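Local atomic coordinates of putative fimbriae assembly chaperone (Salmonella typhimurium, PDB entry 2CO7), a protein that probably acts as a periplasmic chaperone of the PapD type, holding fimbrial subunits in a folded state until they are assembled. Residues Lys10-Leu16 against Ile97-Pro101. Sequence-based numbering, arbitrary orientation.
Sequences KLFSVKL and IKAVP
P101 sits over one face of the F12 ring in a CH-pi contact: its CG is 4.0 Å from the ring centroid, 15° off the normal and shifted toward the rim. F12 CE1 comes to 3.6 Å from P101 CB. With CG anti to the backbone N (chi1 -159°), the F12 ring extends off its strand toward 97-101. At the ring's edge, near its plane, A99 O lies 3.4 Å from F12 CE2, and the A99 methyl packs against the same CE2. This is core packing of the immunoglobulin-like N-terminal domain of a pilus chaperone: strands 10-16 and 91-100 run roughly antiparallel but meet through side chains, K15 bonding its backbone to S35 of strand 30-35, and I97-V100 theirs to strands 42-50 and 116-131. K10-S13 also pair antiparallel with a strand of another protein chain, extending the sheet. Further along, V14 CB meets the A99 methyl at 4.1 Å, while V14 CG2 touches I97 CG2. L16 and I97 lie alongside each other, pointing oppositely, L16 CD1 3.9 Å from I97 CG1. At the other end a kink at chi2 (63°) brings NZ of K10 beside P101 CB, where it hydrogen-bonds Y40 OH.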
loop_
_atom_site.group_PDB
_atom_site.type_symbol
_atom_site.label_atom_id
_atom_site.label_comp_id
_atom_site.label_asym_id
_atom_site.label_seq_id
_atom_site.Cartn_x
_atom_site.Cartn_y
_atom_site.Cartn_z
ATOM N N LYS B 10 -17.196 6.472 -10.380
ATOM C CA LYS B 10 -16.243 7.351 -9.717
ATOM C C LYS B 10 -14.839 6.807 -9.900
ATOM O O LYS B 10 -14.548 5.662 -9.526
ATOM C CB LYS B 10 -16.529 7.475 -8.215
ATOM C CG LYS B 10 -15.520 8.366 -7.451
ATOM C CD LYS B 10 -15.543 9.822 -7.944
ATOM C CE LYS B 10 -14.350 10.667 -7.442
ATOM N NZ LYS B 10 -14.761 12.133 -7.330
ATOM N N LEU B 11 -13.985 7.635 -10.487
ATOM C CA LEU B 11 -12.590 7.311 -10.682
ATOM C C LEU B 11 -11.778 8.229 -9.802
ATOM O O LEU B 11 -12.113 9.414 -9.645
ATOM C CB LEU B 11 -12.143 7.535 -12.129
ATOM C CG LEU B 11 -12.907 6.859 -13.268
ATOM C CD1 LEU B 11 -12.183 7.144 -14.561
ATOM C CD2 LEU B 11 -12.985 5.352 -13.007
ATOM N N PHE B 12 -10.708 7.693 -9.246
ATOM C CA PHE B 12 -9.844 8.516 -8.395
ATOM C C PHE B 12 -8.440 7.982 -8.331
ATOM O O PHE B 12 -8.237 6.766 -8.227
ATOM C CB PHE B 12 -10.452 8.693 -6.994
ATOM C CG PHE B 12 -9.909 9.885 -6.254
ATOM C CD1 PHE B 12 -10.103 11.165 -6.762
ATOM C CD2 PHE B 12 -9.214 9.722 -5.058
ATOM C CE1 PHE B 12 -9.608 12.277 -6.105
ATOM C CE2 PHE B 12 -8.695 10.846 -4.388
ATOM C CZ PHE B 12 -8.908 12.116 -4.931
ATOM N N SER B 13 -7.460 8.899 -8.413
ATOM C CA SER B 13 -6.052 8.531 -8.432
ATOM C C SER B 13 -5.189 9.647 -7.805
ATOM O O SER B 13 -5.614 10.789 -7.729
ATOM C CB SER B 13 -5.572 8.283 -9.878
ATOM O OG SER B 13 -4.200 7.889 -9.861
ATOM N N VAL B 14 -4.000 9.297 -7.334
ATOM C CA VAL B 14 -2.981 10.287 -6.942
ATOM C C VAL B 14 -1.659 9.803 -7.533
ATOM O O VAL B 14 -1.437 8.588 -7.628
ATOM C CB VAL B 14 -2.911 10.522 -5.389
ATOM C CG1 VAL B 14 -2.353 9.284 -4.630
ATOM C CG2 VAL B 14 -2.084 11.747 -5.062
ATOM N N LYS B 15 -0.779 10.727 -7.953
ATOM C CA LYS B 15 0.471 10.311 -8.587
ATOM C C LYS B 15 1.619 10.689 -7.681
ATOM O O LYS B 15 1.686 11.831 -7.259
ATOM C CB LYS B 15 0.623 11.052 -9.935
ATOM C CG LYS B 15 1.953 10.778 -10.680
ATOM C CD LYS B 15 2.019 11.662 -11.956
ATOM C CE LYS B 15 3.366 11.619 -12.631
ATOM N NZ LYS B 15 3.401 12.529 -13.811
ATOM N N LEU B 16 2.517 9.744 -7.381
ATOM C CA LEU B 16 3.741 10.070 -6.655
ATOM C C LEU B 16 4.905 9.907 -7.610
ATOM O O LEU B 16 4.870 9.061 -8.522
ATOM C CB LEU B 16 3.920 9.134 -5.438
ATOM C CG LEU B 16 3.137 9.440 -4.164
ATOM C CD1 LEU B 16 1.696 9.849 -4.359
ATOM C CD2 LEU B 16 3.264 8.290 -3.143
ATOM N N ILE B 97 0.513 9.547 1.473
ATOM C CA ILE B 97 -0.150 10.687 0.863
ATOM C C ILE B 97 -1.613 10.318 0.835
ATOM O O ILE B 97 -1.966 9.343 0.160
ATOM C CB ILE B 97 0.334 10.853 -0.620
ATOM C CG1 ILE B 97 1.840 11.124 -0.714
ATOM C CG2 ILE B 97 -0.495 11.904 -1.391
ATOM C CD1 ILE B 97 2.343 12.151 0.210
ATOM N N LYS B 98 -2.428 11.048 1.598
ATOM C CA LYS B 98 -3.886 10.868 1.604
ATOM C C LYS B 98 -4.508 11.918 0.698
ATOM O O LYS B 98 -4.260 13.127 0.876
ATOM C CB LYS B 98 -4.472 11.059 3.008
ATOM C CG LYS B 98 -6.005 10.827 3.059
ATOM C CD LYS B 98 -6.625 11.154 4.427
ATOM C CE LYS B 98 -5.985 10.328 5.545
ATOM N NZ LYS B 98 -6.402 8.890 5.421
ATOM N N ALA B 99 -5.333 11.454 -0.240
ATOM C CA ALA B 99 -5.952 12.357 -1.226
ATOM C C ALA B 99 -7.459 12.215 -1.095
ATOM O O ALA B 99 -7.999 11.108 -1.038
ATOM C CB ALA B 99 -5.480 12.040 -2.643
ATOM N N VAL B 100 -8.119 13.362 -1.056
ATOM C CA VAL B 100 -9.541 13.454 -0.751
ATOM C C VAL B 100 -10.218 14.381 -1.780
ATOM O O VAL B 100 -9.866 15.559 -1.874
ATOM C CB VAL B 100 -9.735 13.969 0.705
ATOM C CG1 VAL B 100 -11.167 14.206 1.006
ATOM C CG2 VAL B 100 -9.114 12.960 1.711
ATOM N N PRO B 101 -11.207 13.846 -2.530
ATOM C CA PRO B 101 -11.921 14.623 -3.530
ATOM C C PRO B 101 -13.049 15.442 -2.907
ATOM O O PRO B 101 -13.460 15.139 -1.793
ATOM C CB PRO B 101 -12.514 13.561 -4.459
ATOM C CG PRO B 101 -12.680 12.325 -3.604
ATOM C CD PRO B 101 -11.675 12.438 -2.451
#